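Local coordinates for protein rhamnosidase B (Bacillus sp., PDB 2OKX) that probably hydrolyses terminal alpha-L-rhamnosyl groups from rhamnose-containing glycosides, as an inverting alpha-L-rhamnosidase of glycoside hydrolase family 78, at residues S529-A534 and T594-R599; P500-F505 and C560-F565. All coordinates share one frame; numbering follows the deposited sequence.

Contact 1: S529-A534 and T594-R599; sequences STYPVA and TEIVER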
loop_
_atom_site.group_PDB
_atom_site.type_symbol
_atom_site.label_atom_id
_atom_site.label_comp_id
_atom_site.label_asym_id
_atom_site.label_seq_id
_atom_site.Cartn_x
_atom_site.Cartn_y
_atom_site.Cartn_z
ATOM N N SER A 529 -8.703 8.711 6.706
ATOM C CA SER A 529 -9.701 7.691 6.414
ATOM C C SER A 529 -9.180 6.284 6.671
ATOM O O SER A 529 -8.197 5.865 6.067
ATOM C CB SER A 529 -10.142 7.806 4.950
ATOM O OG SER A 529 -11.008 6.738 4.595
ATOM N N THR A 530 -9.843 5.557 7.568
ATOM C CA THR A 530 -9.451 4.188 7.878
ATOM C C THR A 530 -10.692 3.355 8.151
ATOM O O THR A 530 -11.809 3.868 8.175
ATOM C CB THR A 530 -8.575 4.102 9.152
ATOM O OG1 THR A 530 -9.395 4.337 10.306
ATOM C CG2 THR A 530 -7.459 5.144 9.119
ATOM N N TYR A 531 -10.487 2.061 8.359
ATOM C CA TYR A 531 -11.585 1.176 8.693
ATOM C C TYR A 531 -12.094 1.750 10.015
ATOM O O TYR A 531 -11.315 2.311 10.782
ATOM C CB TYR A 531 -11.063 -0.252 8.885
ATOM C CG TYR A 531 -12.149 -1.275 9.118
ATOM C CD1 TYR A 531 -12.597 -1.568 10.408
ATOM C CD2 TYR A 531 -12.755 -1.926 8.042
ATOM C CE1 TYR A 531 -13.622 -2.487 10.619
ATOM C CE2 TYR A 531 -13.784 -2.841 8.239
ATOM C CZ TYR A 531 -14.211 -3.118 9.528
ATOM O OH TYR A 531 -15.220 -4.034 9.722
ATOM N N PRO A 532 -13.405 1.639 10.290
ATOM C CA PRO A 532 -13.941 2.178 11.543
ATOM C C PRO A 532 -13.446 1.440 12.783
ATOM O O PRO A 532 -13.965 0.384 13.138
ATOM C CB PRO A 532 -15.453 2.059 11.352
ATOM C CG PRO A 532 -15.581 0.834 10.495
ATOM C CD PRO A 532 -14.475 1.027 9.479
ATOM N N VAL A 533 -12.434 2.002 13.438
ATOM C CA VAL A 533 -11.881 1.400 14.643
ATOM C C VAL A 533 -11.929 2.379 15.807
ATOM O O VAL A 533 -11.700 3.580 15.634
ATOM C CB VAL A 533 -10.402 0.972 14.449
ATOM C CG1 VAL A 533 -10.309 -0.157 13.441
ATOM C CG2 VAL A 533 -9.569 2.170 13.993
ATOM N N ALA A 534 -12.246 1.864 16.988
ATOM C CA ALA A 534 -12.282 2.674 18.195
ATOM C C ALA A 534 -11.169 2.109 19.075
ATOM O O ALA A 534 -10.823 0.936 18.963
ATOM C CB ALA A 534 -13.637 2.553 18.890
ATOM N N THR A 594 -13.638 -7.634 13.437
ATOM C CA THR A 594 -13.630 -8.957 12.822
ATOM C C THR A 594 -14.095 -8.984 11.370
ATOM O O THR A 594 -13.599 -9.782 10.578
ATOM C CB THR A 594 -14.510 -9.943 13.622
ATOM O OG1 THR A 594 -15.831 -9.409 13.738
ATOM C CG2 THR A 594 -13.934 -10.167 15.014
ATOM N N GLU A 595 -15.037 -8.117 11.013
ATOM C CA GLU A 595 -15.546 -8.117 9.646
ATOM C C GLU A 595 -14.475 -7.867 8.594
ATOM O O GLU A 595 -14.490 -8.492 7.539
ATOM C CB GLU A 595 -16.691 -7.111 9.494
ATOM C CG GLU A 595 -17.949 -7.509 10.259
ATOM C CD GLU A 595 -19.174 -6.717 9.839
ATOM O OE1 GLU A 595 -20.234 -6.878 10.481
ATOM O OE2 GLU A 595 -19.085 -5.941 8.865
ATOM N N ILE A 596 -13.538 -6.968 8.880
ATOM C CA ILE A 596 -12.478 -6.688 7.926
ATOM C C ILE A 596 -11.612 -7.934 7.731
ATOM O O ILE A 596 -11.147 -8.212 6.631
ATOM C CB ILE A 596 -11.598 -5.499 8.397
ATOM C CG1 ILE A 596 -10.483 -5.238 7.383
ATOM C CG2 ILE A 596 -11.022 -5.787 9.780
ATOM C CD1 ILE A 596 -9.605 -4.032 7.719
ATOM N N VAL A 597 -11.404 -8.696 8.798
ATOM C CA VAL A 597 -10.593 -9.897 8.697
ATOM C C VAL A 597 -11.264 -10.927 7.786
ATOM O O VAL A 597 -10.631 -11.449 6.868
ATOM C CB VAL A 597 -10.344 -10.533 10.083
ATOM C CG1 VAL A 597 -9.501 -11.782 9.930
ATOM C CG2 VAL A 597 -9.648 -9.525 11.005
ATOM N N GLU A 598 -12.540 -11.216 8.023
ATOM C CA GLU A 598 -13.222 -12.193 7.183
ATOM C C GLU A 598 -13.275 -11.727 5.731
ATOM O O GLU A 598 -13.089 -12.526 4.810
ATOM C CB GLU A 598 -14.642 -12.475 7.681
ATOM C CG GLU A 598 -15.325 -13.546 6.832
ATOM C CD GLU A 598 -16.660 -14.005 7.371
ATOM O OE1 GLU A 598 -17.375 -14.700 6.621
ATOM O OE2 GLU A 598 -16.994 -13.686 8.533
ATOM N N ARG A 599 -13.526 -10.438 5.524
ATOM C CA ARG A 599 -13.577 -9.895 4.168
ATOM C C ARG A 599 -12.274 -10.202 3.441
ATOM O O ARG A 599 -12.283 -10.635 2.295
ATOM C CB ARG A 599 -13.806 -8.377 4.191
ATOM C CG ARG A 599 -13.535 -7.698 2.848
ATOM C CD ARG A 599 -13.870 -6.212 2.855
ATOM N NE ARG A 599 -13.187 -5.518 1.763
ATOM C CZ ARG A 599 -13.447 -5.698 0.471
ATOM N NH1 ARG A 599 -14.395 -6.550 0.092
ATOM N NH2 ARG A 599 -12.732 -5.049 -0.443
#
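Tyr531 and Ile596 mark the nearest approach of the two backbones, with 8.0 Å between their CA atoms. Segment 529-534 is an irregular loop that follows strand 520-528. Segment 594-599 opens helix 595-603, one of the helices of the (alpha/alpha)6 barrel, the six-hairpin glycosidase domain of this family 78 enzyme. Thr594 sits at the N-cap position, and the first helical turn is closed by Glu598 N bonding to Thr594 O. Side chains span the gap. The Tyr531 ring lies against the first helical turn. With CG anti to the backbone N (chi1 -175°), it is carried away from the loop backbone toward Ile596. One face of the ring takes Ile596 in a CH-pi contact. Ile596 CB stands 3.8 Å from the ring centroid, 24° off the ring normal, and is displaced toward the CE2 rim, where CB to Tyr531 CE2 is 3.4 Å. The Ile596 CG1 branch runs back along the ring, and its CD1 ends 3.8 Å from Tyr531 CD2. Pro532 CD lies against the opposite face, toward the rim, so the ring sits between proline and isoleucine. Pro196, from another loop, also touches both Tyr531 and Glu595. An alanine in place of Tyr531 would probably open a gap between Pro532 and Ile596 and deprive the helix start of its aromatic partner. On the loop itself, Thr530 OG1 donates to Tyr531 O at 2.8 Å, from above the carbonyl plane. The contact joins the connection between strands 520-528 and 538-541 to helix 595-603. At the phenol end, Tyr531 OH meets the methylene Glu595 CB at 3.4 Å.

Contact 2: P500-F505 and C560-F565; sequences PVRRGF and CMEDTF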
loop_
_atom_site.group_PDB
_atom_site.type_symbol
_atom_site.label_atom_id
_atom_site.label_comp_id
_atom_site.label_asym_id
_atom_site.label_seq_id
_atom_site.Cartn_x
_atom_site.Cartn_y
_atom_site.Cartn_z
ATOM N N PRO A 500 -9.243 13.349 -4.201
ATOM C CA PRO A 500 -9.956 12.083 -4.018
ATOM C C PRO A 500 -8.997 10.891 -4.064
ATOM O O PRO A 500 -9.420 9.739 -4.027
ATOM C CB PRO A 500 -10.951 12.081 -5.176
ATOM C CG PRO A 500 -10.164 12.745 -6.266
ATOM C CD PRO A 500 -9.485 13.900 -5.549
ATOM N N VAL A 501 -7.705 11.184 -4.144
ATOM C CA VAL A 501 -6.676 10.148 -4.187
ATOM C C VAL A 501 -6.042 10.010 -2.807
ATOM O O VAL A 501 -5.503 10.971 -2.272
ATOM C CB VAL A 501 -5.578 10.508 -5.213
ATOM C CG1 VAL A 501 -4.449 9.477 -5.169
ATOM C CG2 VAL A 501 -6.187 10.577 -6.606
ATOM N N ARG A 502 -6.112 8.814 -2.232
ATOM C CA ARG A 502 -5.541 8.581 -0.910
ATOM C C ARG A 502 -4.017 8.610 -0.924
ATOM O O ARG A 502 -3.387 8.076 -1.833
ATOM C CB ARG A 502 -6.000 7.226 -0.361
ATOM C CG ARG A 502 -5.320 6.835 0.956
ATOM C CD ARG A 502 -5.548 5.368 1.302
ATOM N NE ARG A 502 -6.929 5.091 1.692
ATOM C CZ ARG A 502 -7.468 5.461 2.850
ATOM N NH1 ARG A 502 -6.750 6.128 3.749
ATOM N NH2 ARG A 502 -8.732 5.164 3.110
ATOM N N ARG A 503 -3.434 9.250 0.086
ATOM C CA ARG A 503 -1.984 9.318 0.226
ATOM C C ARG A 503 -1.597 9.112 1.687
ATOM O O ARG A 503 -2.331 9.506 2.591
ATOM C CB ARG A 503 -1.445 10.672 -0.250
ATOM C CG ARG A 503 -1.623 10.907 -1.743
ATOM C CD ARG A 503 -1.010 12.217 -2.197
ATOM N NE ARG A 503 -1.301 12.447 -3.612
ATOM C CZ ARG A 503 -2.479 12.854 -4.074
ATOM N NH1 ARG A 503 -3.483 13.095 -3.237
ATOM N NH2 ARG A 503 -2.668 12.983 -5.378
ATOM N N GLY A 504 -0.446 8.482 1.903
ATOM C CA GLY A 504 0.037 8.244 3.252
ATOM C C GLY A 504 1.338 9.009 3.385
ATOM O O GLY A 504 2.197 8.927 2.503
ATOM N N PHE A 505 1.488 9.760 4.468
ATOM C CA PHE A 505 2.691 10.556 4.678
ATOM C C PHE A 505 2.603 11.261 6.026
ATOM O O PHE A 505 1.559 11.246 6.677
ATOM C CB PHE A 505 2.788 11.620 3.578
ATOM C CG PHE A 505 1.651 12.608 3.600
ATOM C CD1 PHE A 505 1.752 13.792 4.324
ATOM C CD2 PHE A 505 0.453 12.323 2.950
ATOM C CE1 PHE A 505 0.678 14.679 4.405
ATOM C CE2 PHE A 505 -0.633 13.205 3.025
ATOM C CZ PHE A 505 -0.520 14.384 3.754
ATOM N N CYS A 560 -3.078 0.981 8.469
ATOM C CA CYS A 560 -2.994 -0.118 7.522
ATOM C C CYS A 560 -4.302 -0.891 7.459
ATOM O O CYS A 560 -4.331 -2.047 7.038
ATOM C CB CYS A 560 -1.849 -1.060 7.889
ATOM S SG CYS A 560 -0.224 -0.329 7.603
ATOM N N MET A 561 -5.378 -0.246 7.898
ATOM C CA MET A 561 -6.705 -0.844 7.856
ATOM C C MET A 561 -7.605 0.076 7.034
ATOM O O MET A 561 -8.069 1.107 7.524
ATOM C CB MET A 561 -7.273 -1.020 9.272
ATOM C CG MET A 561 -6.641 -2.164 10.059
ATOM S SD MET A 561 -7.175 -2.272 11.791
ATOM C CE MET A 561 -8.796 -3.034 11.618
ATOM N N GLU A 562 -7.809 -0.286 5.769
ATOM C CA GLU A 562 -8.669 0.476 4.864
ATOM C C GLU A 562 -9.888 -0.421 4.668
ATOM O O GLU A 562 -10.420 -0.952 5.640
ATOM C CB GLU A 562 -7.962 0.707 3.522
ATOM C CG GLU A 562 -6.629 1.447 3.635
ATOM C CD GLU A 562 -5.999 1.759 2.286
ATOM O OE1 GLU A 562 -4.882 2.317 2.277
ATOM O OE2 GLU A 562 -6.613 1.450 1.237
ATOM N N ASP A 563 -10.328 -0.599 3.424
ATOM C CA ASP A 563 -11.462 -1.485 3.161
ATOM C C ASP A 563 -10.951 -2.917 3.351
ATOM O O ASP A 563 -11.728 -3.869 3.465
ATOM C CB ASP A 563 -11.986 -1.279 1.742
ATOM C CG ASP A 563 -10.924 -1.505 0.695
ATOM O OD1 ASP A 563 -11.003 -2.529 -0.017
ATOM O OD2 ASP A 563 -10.005 -0.662 0.596
ATOM N N THR A 564 -9.628 -3.049 3.379
ATOM C CA THR A 564 -8.953 -4.323 3.609
ATOM C C THR A 564 -7.685 -3.957 4.368
ATOM O O THR A 564 -7.339 -2.779 4.464
ATOM C CB THR A 564 -8.482 -5.007 2.302
ATOM O OG1 THR A 564 -7.512 -4.172 1.656
ATOM C CG2 THR A 564 -9.651 -5.261 1.359
ATOM N N PHE A 565 -7.001 -4.950 4.929
ATOM C CA PHE A 565 -5.735 -4.663 5.586
ATOM C C PHE A 565 -4.830 -4.317 4.407
ATOM O O PHE A 565 -5.066 -4.789 3.293
ATOM C CB PHE A 565 -5.171 -5.910 6.280
ATOM C CG PHE A 565 -5.865 -6.263 7.562
ATOM C CD1 PHE A 565 -6.666 -7.397 7.647
ATOM C CD2 PHE A 565 -5.707 -5.468 8.692
ATOM C CE1 PHE A 565 -7.301 -7.737 8.843
ATOM C CE2 PHE A 565 -6.337 -5.797 9.895
ATOM C CZ PHE A 565 -7.136 -6.935 9.968
#
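Arg502 and Glu562 carry the whole contact, reaching toward each other from backbones whose CA atoms are 10.4 Å apart. Segment 500-505 runs into strand 503-505, which pairs antiparallel with strand 446-448 in the concanavalin-like beta region. Segment 560-565 lies in the loop between helices 544-559 and 577-590 of the (alpha/alpha)6 barrel. The packed part is a stack of two flat groups. The guanidinium and carboxylate planes lie 25° apart, and the two chains run antiparallel alongside each other. Arg502 CG is anti to the backbone N, and a bend at chi3 (-71°) brings the NE end of the guanidinium over the Glu562 carboxylate. Arg502 CD comes to 3.3 Å from Glu562 OE1. Arg502 NE is 3.5 Å from the same OE1, a salt bridge of charge alone, since the oxygen is well out of the guanidinium plane and no N-H points at it. Arg502 NH1 has its hydrogen bonds elsewhere, to Ser529 O and Ser448 OG. Glu562 OE2 makes a further salt bridge with Arg65. The carboxylate thus meets two positive groups, which would probably favour its ionised form. Away from this stack the contact is loose. Arg502 is partly exposed, whereas Glu562 is buried, and the Asp563 carboxylate stays apart, with OD2 6.5 Å from Arg502 NH2. The Glu562 loop is braced internally by Glu562 N to Thr564 O at 2.9 Å. Within the stack, the second carboxylate oxygen, Glu562 OE2, lies 3.7 Å from Arg502 NE.

The centres of the two contacts lie 12 Å apart, and their segments alternate along the chain in the order 500-505, 529-534, 560-565, 594-599. In each contact the earlier segment comes from the concanavalin-like beta region or the loop that leaves it, and the later one belongs to the (alpha/alpha)6 barrel. The contacts also touch directly. Tyr531 N probably bonds to Met561 O at 2.7 Å, which ties the loop of contact 1 to that of contact 2. Asp563 and Arg599 form a salt bridge between the later segments. Contacts 1 and 2 are two neighbouring points where the beta region meets the helical barrel.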